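Local coordinates for glycosyltransferase Gtf1 (Streptococcus pneumoniae, PDB 4PQG), which is a glycosyltransferase of the GT-B fold with an added extended beta-sheet domain, and holds uridine-5'-diphosphate in a pocket, at residues Ile11-Leu16 / Gly34-Leu39; Ala211-Leu216 / Gly233-Glu238. All blocks are in the same frame, centred on the assembly; numbering follows the deposited sequence.

In the fold
Both contacts belong to the Rossmann-like domain of the GT-B fold that carries the seven-stranded parallel sheet, with centres about 18 Å apart. Interaction 1 comes first along the chain, pairing strand 10-15 with helix 24-38, and is complete before interaction 2 joins helices 205-215 and 233-240. Strand 10-15 links them: Ile11 and Asn13 point to helix 24-38, while on the opposite face of the sheet Ile14 meets the helix pair and Tyr12 meets Leu216. The evidence is direct, since Ile14 CD1 lies 3.9 Å from Val236 CG1 and Tyr12 CE1 4.1 Å from Leu216 CD2. One strand is thus covered on both faces, as in an alpha/beta/alpha sandwich.

Interaction 1: residues Ile11-Leu16 / Gly34-Leu39; sequences IYNINL and GVFRKL
Ile11 lies over one face of the Phe36 ring, and Asn13 approaches the same ring at its edge. The terminal CD1 of Ile11 is 4.0 Å from the ring centroid and 17° off the ring normal, which makes it a CH-pi contact. The other branch, CG2, stands on the same side of the ring but beyond its rim, 3.6 Å from Phe36 CE2. Both branches can reach because CG2 is anti to the backbone N while CG1 sits beside it (chi1 -59°), so that both come down on one side of the ring, CD1 toward CE1 and CZ, CG2 toward CE2 and CZ. The two side chains cross at about a right angle.

These residues belong to the beta-alpha-beta unit formed by strand 10-15, helix 24-38 and strand 42-47, a building block of the Rossmann-like domain. Phe36 lies near the end of the helix and fills the space between it and the first strand. On the side of helix 494-508, the ring makes an edge-to-face stack with Trp501, so the C-terminal helix also takes part in this core.

Asn13 OD1 lies in the plane of the ring, 3.8 Å from Phe36 CE2, and the amide is turned 40° against it. No hydrogen bond crosses between the segments. The buried amide is satisfied elsewhere: OD1 is hydrogen-bonded to Arg32 NH2, one turn earlier on the helix, and ND2 to the backbone O of Lys44 on the neighbouring strand. Held from both ends, the amide has its flip fixed, with its oxygen rather than its nitrogen closer to the aromatic C-H edge.

Interaction 2: residues Ala211-Leu216 / Gly233-Glu238; sequences AFMKSL and GQVVFE
Two helices on the same face of the seven-stranded parallel sheet pack side by side here, in the Rossmann-like half of the GT-B fold. Helix 205-215 leads into strand 223-226, and helix 233-240 then connects that strand to its parallel neighbour 244-248 in a beta-alpha-beta crossover. Between residues 211-216 and 233-238 the CA atoms come nearest at Met213 and Val236, 7.2 Å apart.

Met213 carries the contact from its side. Its chain is bent at both chi2 (-64°) and chi3 (-72°), so the thioether folds instead of extending, and the methyl group turns to the flank of the other helix. CE ends 4.1 Å from the backbone O of Val236 and 4.3 Å from Val236 CG1, touching main chain and side chain of one residue together. Further back, Met213 CG meets Val235 CG1 at 4.5 Å, a looser approach. Neither valine points its CB squarely at residues 211-216; the methionine lies against their flanks. No hydrogen bond joins the two segments, the side-chain contacts are apolar, and 129 Å² is buried between them, the largest share, 67 Å², on Met213.

Beneath the pair, Ile14 of strand 10-15 touches both Met213 and Val236, which places this seam directly over the sheet. Val235 also rests on Gln206, Val209 and Arg210, extending the seam toward the start of helix 205-215, and Glu238 OE1 forms a salt bridge with Arg210 NH2, a polar tie between the same two helices.

Near the end of helix 205-215, Ser215 OG is also hydrogen-bonded to His76 NE2, and it donates to the backbone O of Phe212 at 2.8 Å, in the carbonyl plane on a lone pair, with a C=O...donor angle of 129°.

Interaction 1: residues Ile11-Leu16 / Gly34-Leu39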
ATOM      1  N   ILE A  11       8.632  14.710 -10.687  1.00 26.10           N
ATOM      2  CA  ILE A  11       7.401  14.484  -9.955  1.00 24.77           C
ATOM      3  C   ILE A  11       7.730  13.709  -8.678  1.00 23.74           C
ATOM      4  O   ILE A  11       8.199  12.580  -8.737  1.00 23.67           O
ATOM      5  CB  ILE A  11       6.355  13.770 -10.826  1.00 24.89           C
ATOM      6  CG1 ILE A  11       6.055  14.624 -12.071  1.00 25.36           C
ATOM      7  CG2 ILE A  11       5.075  13.521 -10.027  1.00 24.27           C
ATOM      8  CD1 ILE A  11       5.460  13.838 -13.220  1.00 27.17           C
ATOM      9  N   TYR A  12       7.519  14.358  -7.534  1.00 24.41           N
ATOM     10  CA  TYR A  12       7.783  13.767  -6.226  1.00 24.10           C
ATOM     11  C   TYR A  12       6.458  13.311  -5.665  1.00 23.67           C
ATOM     12  O   TYR A  12       5.502  14.080  -5.619  1.00 25.14           O
ATOM     13  CB  TYR A  12       8.438  14.785  -5.274  1.00 25.16           C
ATOM     14  CG  TYR A  12       9.794  15.252  -5.764  1.00 26.84           C
ATOM     15  CD1 TYR A  12      10.952  14.497  -5.525  1.00 27.54           C
ATOM     16  CD2 TYR A  12       9.915  16.436  -6.497  1.00 28.74           C
ATOM     17  CE1 TYR A  12      12.195  14.918  -5.998  1.00 29.33           C
ATOM     18  CE2 TYR A  12      11.152  16.868  -6.967  1.00 30.06           C
ATOM     19  CZ  TYR A  12      12.280  16.107  -6.720  1.00 29.99           C
ATOM     20  OH  TYR A  12      13.479  16.547  -7.214  1.00 33.56           O
ATOM     21  N   ASN A  13       6.411  12.056  -5.240  1.00 22.14           N
ATOM     22  CA  ASN A  13       5.202  11.468  -4.680  1.00 20.92           C
ATOM     23  C   ASN A  13       5.505  11.052  -3.239  1.00 20.37           C
ATOM     24  O   ASN A  13       6.513  10.381  -2.987  1.00 21.41           O
ATOM     25  CB  ASN A  13       4.810  10.230  -5.484  1.00 19.01           C
ATOM     26  CG  ASN A  13       4.727  10.499  -6.984  1.00 18.79           C
ATOM     27  OD1 ASN A  13       3.641  10.570  -7.533  1.00 17.85           O
ATOM     28  ND2 ASN A  13       5.885  10.616  -7.652  1.00 18.40           N
ATOM     29  N   ILE A  14       4.616  11.418  -2.324  1.00 19.62           N
ATOM     30  CA  ILE A  14       4.845  11.247  -0.882  1.00 19.00           C
ATOM     31  C   ILE A  14       3.812  10.312  -0.234  1.00 18.88           C
ATOM     32  O   ILE A  14       2.596  10.520  -0.349  1.00 18.44           O
ATOM     33  CB  ILE A  14       4.881  12.616  -0.160  1.00 18.49           C
ATOM     34  CG1 ILE A  14       6.108  13.420  -0.637  1.00 18.99           C
ATOM     35  CG2 ILE A  14       4.968  12.432   1.343  1.00 18.46           C
ATOM     36  CD1 ILE A  14       6.097  14.888  -0.270  1.00 19.08           C
ATOM     37  N   ASN A  15       4.317   9.270   0.419  1.00 18.59           N
ATOM     38  CA  ASN A  15       3.488   8.304   1.125  1.00 18.90           C
ATOM     39  C   ASN A  15       4.163   8.051   2.479  1.00 19.32           C
ATOM     40  O   ASN A  15       5.340   8.376   2.660  1.00 18.24           O
ATOM     41  CB  ASN A  15       3.389   7.011   0.302  1.00 19.70           C
ATOM     42  CG  ASN A  15       2.264   6.072   0.771  1.00 20.39           C
ATOM     43  OD1 ASN A  15       1.554   6.341   1.732  1.00 21.21           O
ATOM     44  ND2 ASN A  15       2.120   4.960   0.080  1.00 20.04           N
ATOM     45  N   LEU A  16       3.429   7.477   3.428  1.00 18.72           N
ATOM     46  CA  LEU A  16       4.048   7.106   4.695  1.00 19.57           C
ATOM     47  C   LEU A  16       4.937   5.869   4.555  1.00 19.14           C
ATOM     48  O   LEU A  16       6.132   5.926   4.811  1.00 17.81           O
ATOM     49  CB  LEU A  16       2.997   6.939   5.806  1.00 20.19           C
ATOM     50  CG  LEU A  16       2.104   8.169   5.980  1.00 21.39           C
ATOM     51  CD1 LEU A  16       1.086   7.948   7.085  1.00 22.86           C
ATOM     52  CD2 LEU A  16       2.942   9.414   6.241  1.00 22.64           C
ATOM     53  N   GLY A  34       4.551   3.278 -13.085  1.00 27.35           N
ATOM     54  CA  GLY A  34       4.519   2.650 -14.411  1.00 27.16           C
ATOM     55  C   GLY A  34       4.179   3.640 -15.503  1.00 28.14           C
ATOM     56  O   GLY A  34       4.729   3.575 -16.604  1.00 29.49           O
ATOM     57  N   VAL A  35       3.269   4.559 -15.198  1.00 28.53           N
ATOM     58  CA  VAL A  35       2.873   5.616 -16.127  1.00 29.52           C
ATOM     59  C   VAL A  35       4.015   6.612 -16.353  1.00 31.27           C
ATOM     60  O   VAL A  35       4.307   6.988 -17.494  1.00 31.09           O
ATOM     61  CB  VAL A  35       1.638   6.396 -15.633  1.00 29.01           C
ATOM     62  CG1 VAL A  35       1.452   7.672 -16.446  1.00 28.19           C
ATOM     63  CG2 VAL A  35       0.383   5.530 -15.695  1.00 29.29           C
ATOM     64  N   PHE A  36       4.651   7.045 -15.268  1.00 30.74           N
ATOM     65  CA  PHE A  36       5.748   7.998 -15.369  1.00 30.54           C
ATOM     66  C   PHE A  36       6.935   7.434 -16.145  1.00 32.03           C
ATOM     67  O   PHE A  36       7.567   8.167 -16.907  1.00 34.50           O
ATOM     68  CB  PHE A  36       6.156   8.524 -13.997  1.00 28.05           C
ATOM     69  CG  PHE A  36       5.092   9.357 -13.327  1.00 27.76           C
ATOM     70  CD1 PHE A  36       4.126  10.022 -14.077  1.00 26.40           C
ATOM     71  CD2 PHE A  36       5.077   9.498 -11.945  1.00 25.97           C
ATOM     72  CE1 PHE A  36       3.162  10.799 -13.469  1.00 27.39           C
ATOM     73  CE2 PHE A  36       4.120  10.288 -11.326  1.00 26.23           C
ATOM     74  CZ  PHE A  36       3.156  10.940 -12.085  1.00 27.22           C
ATOM     75  N   ARG A  37       7.219   6.145 -15.966  1.00 31.67           N
ATOM     76  CA  ARG A  37       8.262   5.473 -16.733  1.00 36.11           C
ATOM     77  C   ARG A  37       7.948   5.499 -18.227  1.00 38.24           C
ATOM     78  O   ARG A  37       8.816   5.821 -19.051  1.00 40.32           O
ATOM     79  CB  ARG A  37       8.462   4.028 -16.266  1.00 35.29           C
ATOM     80  CG  ARG A  37       9.157   3.904 -14.923  1.00 37.59           C
ATOM     81  CD  ARG A  37       9.670   2.496 -14.661  1.00 37.39           C
ATOM     82  NE  ARG A  37       8.619   1.483 -14.698  1.00 37.92           N
ATOM     83  CZ  ARG A  37       7.937   1.033 -13.643  1.00 36.39           C
ATOM     84  NH1 ARG A  37       8.175   1.489 -12.417  1.00 34.45           N
ATOM     85  NH2 ARG A  37       7.003   0.112 -13.829  1.00 35.08           N
ATOM     86  N   LYS A  38       6.704   5.175 -18.565  1.00 37.45           N
ATOM     87  CA  LYS A  38       6.265   5.142 -19.955  1.00 37.65           C
ATOM     88  C   LYS A  38       6.352   6.512 -20.583  1.00 38.88           C
ATOM     89  O   LYS A  38       6.753   6.635 -21.738  1.00 41.39           O
ATOM     90  CB  LYS A  38       4.830   4.629 -20.057  1.00 36.85           C
ATOM     91  CG  LYS A  38       4.705   3.122 -20.132  1.00 36.44           C
ATOM     92  CD  LYS A  38       3.243   2.713 -19.978  1.00 36.04           C
ATOM     93  CE  LYS A  38       3.000   1.272 -20.384  1.00 37.07           C
ATOM     94  NZ  LYS A  38       3.789   0.324 -19.561  1.00 36.64           N
ATOM     95  N   LEU A  39       5.965   7.540 -19.827  1.00 36.89           N
ATOM     96  CA  LEU A  39       6.023   8.906 -20.308  1.00 36.34           C
ATOM     97  C   LEU A  39       7.436   9.486 -20.239  1.00 36.29           C
ATOM     98  O   LEU A  39       7.623  10.691 -20.419  1.00 37.34           O
ATOM     99  CB  LEU A  39       5.040   9.792 -19.538  1.00 34.98           C
ATOM    100  CG  LEU A  39       3.544   9.564 -19.753  1.00 35.26           C
ATOM    101  CD1 LEU A  39       2.753  10.390 -18.752  1.00 33.09           C
ATOM    102  CD2 LEU A  39       3.112   9.881 -21.188  1.00 34.49           C
TER

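Interaction 2: residues Ala211-Leu216 / Gly233-Glu238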
ATOM      1  N   ALA A 211      13.702  19.831   6.571  1.00 19.26           N
ATOM      2  CA  ALA A 211      15.075  19.788   6.066  1.00 19.57           C
ATOM      3  C   ALA A 211      15.173  18.889   4.855  1.00 19.41           C
ATOM      4  O   ALA A 211      15.861  19.206   3.877  1.00 19.04           O
ATOM      5  CB  ALA A 211      16.025  19.302   7.160  1.00 19.55           C
ATOM      6  N   PHE A 212      14.496  17.744   4.929  1.00 18.88           N
ATOM      7  CA  PHE A 212      14.382  16.863   3.787  1.00 18.45           C
ATOM      8  C   PHE A 212      13.768  17.587   2.573  1.00 19.15           C
ATOM      9  O   PHE A 212      14.349  17.595   1.469  1.00 19.80           O
ATOM     10  CB  PHE A 212      13.539  15.635   4.128  1.00 17.84           C
ATOM     11  CG  PHE A 212      13.143  14.851   2.907  1.00 17.07           C
ATOM     12  CD1 PHE A 212      14.061  14.013   2.283  1.00 16.81           C
ATOM     13  CD2 PHE A 212      11.880  14.993   2.360  1.00 16.58           C
ATOM     14  CE1 PHE A 212      13.709  13.310   1.134  1.00 17.81           C
ATOM     15  CE2 PHE A 212      11.517  14.298   1.209  1.00 16.22           C
ATOM     16  CZ  PHE A 212      12.440  13.454   0.596  1.00 17.37           C
ATOM     17  N   MET A 213      12.611  18.203   2.782  1.00 18.82           N
ATOM     18  CA  MET A 213      11.933  18.929   1.703  1.00 21.35           C
ATOM     19  C   MET A 213      12.834  19.993   1.063  1.00 21.96           C
ATOM     20  O   MET A 213      12.915  20.074  -0.159  1.00 21.46           O
ATOM     21  CB  MET A 213      10.629  19.545   2.189  1.00 21.00           C
ATOM     22  CG  MET A 213       9.536  18.534   2.537  1.00 22.82           C
ATOM     23  SD  MET A 213       8.932  17.530   1.165  1.00 24.50           S
ATOM     24  CE  MET A 213       8.002  18.750   0.234  1.00 24.42           C
ATOM     25  N   LYS A 214      13.523  20.775   1.890  1.00 24.15           N
ATOM     26  CA  LYS A 214      14.414  21.841   1.404  1.00 26.71           C
ATOM     27  C   LYS A 214      15.567  21.243   0.614  1.00 27.25           C
ATOM     28  O   LYS A 214      15.970  21.797  -0.410  1.00 28.37           O
ATOM     29  CB  LYS A 214      14.931  22.703   2.566  1.00 28.64           C
ATOM     30  CG  LYS A 214      13.833  23.533   3.204  1.00 30.26           C
ATOM     31  CD  LYS A 214      14.372  24.536   4.201  1.00 33.15           C
ATOM     32  CE  LYS A 214      13.246  25.412   4.722  1.00 34.80           C
ATOM     33  NZ  LYS A 214      12.824  26.446   3.738  1.00 38.15           N
ATOM     34  N   SER A 215      16.058  20.088   1.070  1.00 26.36           N
ATOM     35  CA  SER A 215      17.119  19.349   0.370  1.00 26.09           C
ATOM     36  C   SER A 215      16.738  18.884  -1.043  1.00 26.90           C
ATOM     37  O   SER A 215      17.613  18.481  -1.802  1.00 27.25           O
ATOM     38  CB  SER A 215      17.637  18.154   1.204  1.00 25.94           C
ATOM     39  OG  SER A 215      17.003  16.924   0.861  1.00 27.06           O
ATOM     40  N   LEU A 216      15.447  18.902  -1.383  1.00 26.04           N
ATOM     41  CA  LEU A 216      15.021  18.558  -2.751  1.00 27.13           C
ATOM     42  C   LEU A 216      15.292  19.681  -3.748  1.00 27.27           C
ATOM     43  O   LEU A 216      15.342  19.433  -4.957  1.00 29.89           O
ATOM     44  CB  LEU A 216      13.530  18.177  -2.818  1.00 24.36           C
ATOM     45  CG  LEU A 216      13.109  17.006  -1.925  1.00 24.97           C
ATOM     46  CD1 LEU A 216      11.593  16.840  -1.902  1.00 24.02           C
ATOM     47  CD2 LEU A 216      13.801  15.720  -2.351  1.00 23.53           C
ATOM     48  N   GLY A 233       1.892  16.935   6.964  1.00 24.61           N
ATOM     49  CA  GLY A 233       1.078  17.782   6.077  1.00 25.20           C
ATOM     50  C   GLY A 233       1.465  19.244   5.981  1.00 24.08           C
ATOM     51  O   GLY A 233       1.642  19.782   4.892  1.00 24.09           O
ATOM     52  N   GLN A 234       1.576  19.896   7.122  1.00 25.15           N
ATOM     53  CA  GLN A 234       1.890  21.304   7.157  1.00 25.90           C
ATOM     54  C   GLN A 234       3.233  21.617   6.507  1.00 25.43           C
ATOM     55  O   GLN A 234       3.348  22.567   5.726  1.00 24.70           O
ATOM     56  CB  GLN A 234       1.913  21.766   8.590  1.00 29.33           C
ATOM     57  CG  GLN A 234       2.128  23.255   8.750  1.00 30.23           C
ATOM     58  CD  GLN A 234       1.718  23.702  10.121  1.00 33.70           C
ATOM     59  OE1 GLN A 234       0.894  23.050  10.773  1.00 37.36           O
ATOM     60  NE2 GLN A 234       2.286  24.810  10.580  1.00 35.27           N
ATOM     61  N   VAL A 235       4.242  20.817   6.859  1.00 24.06           N
ATOM     62  CA  VAL A 235       5.612  20.980   6.348  1.00 23.35           C
ATOM     63  C   VAL A 235       5.675  20.710   4.845  1.00 22.49           C
ATOM     64  O   VAL A 235       6.334  21.444   4.102  1.00 22.30           O
ATOM     65  CB  VAL A 235       6.591  20.052   7.108  1.00 22.45           C
ATOM     66  CG1 VAL A 235       7.946  20.060   6.439  1.00 22.45           C
ATOM     67  CG2 VAL A 235       6.704  20.500   8.565  1.00 22.28           C
ATOM     68  N   VAL A 236       4.987  19.666   4.391  1.00 21.47           N
ATOM     69  CA  VAL A 236       4.888  19.390   2.955  1.00 21.89           C
ATOM     70  C   VAL A 236       4.184  20.551   2.204  1.00 22.15           C
ATOM     71  O   VAL A 236       4.671  21.022   1.167  1.00 21.62           O
ATOM     72  CB  VAL A 236       4.190  18.026   2.694  1.00 21.92           C
ATOM     73  CG1 VAL A 236       3.951  17.791   1.206  1.00 22.56           C
ATOM     74  CG2 VAL A 236       5.035  16.901   3.251  1.00 23.54           C
ATOM     75  N   PHE A 237       3.058  21.012   2.748  1.00 22.20           N
ATOM     76  CA  PHE A 237       2.283  22.103   2.168  1.00 23.04           C
ATOM     77  C   PHE A 237       3.145  23.352   2.023  1.00 24.88           C
ATOM     78  O   PHE A 237       3.213  23.942   0.937  1.00 24.52           O
ATOM     79  CB  PHE A 237       1.011  22.408   2.997  1.00 21.95           C
ATOM     80  CG  PHE A 237      -0.225  21.658   2.532  1.00 22.55           C
ATOM     81  CD1 PHE A 237      -1.440  22.326   2.373  1.00 21.86           C
ATOM     82  CD2 PHE A 237      -0.175  20.287   2.254  1.00 21.16           C
ATOM     83  CE1 PHE A 237      -2.579  21.656   1.936  1.00 22.35           C
ATOM     84  CE2 PHE A 237      -1.319  19.607   1.819  1.00 22.02           C
ATOM     85  CZ  PHE A 237      -2.523  20.295   1.660  1.00 21.52           C
ATOM     86  N   GLU A 238       3.837  23.718   3.102  1.00 25.29           N
ATOM     87  CA  GLU A 238       4.629  24.937   3.116  1.00 27.68           C
ATOM     88  C   GLU A 238       5.781  24.876   2.122  1.00 28.11           C
ATOM     89  O   GLU A 238       5.977  25.808   1.327  1.00 28.61           O
ATOM     90  CB  GLU A 238       5.152  25.204   4.522  1.00 29.18           C
ATOM     91  CG  GLU A 238       4.087  25.743   5.458  1.00 32.41           C
ATOM     92  CD  GLU A 238       4.573  25.848   6.887  1.00 35.26           C
ATOM     93  OE1 GLU A 238       5.707  25.408   7.182  1.00 36.66           O
ATOM     94  OE2 GLU A 238       3.817  26.368   7.723  1.00 36.04           O
TER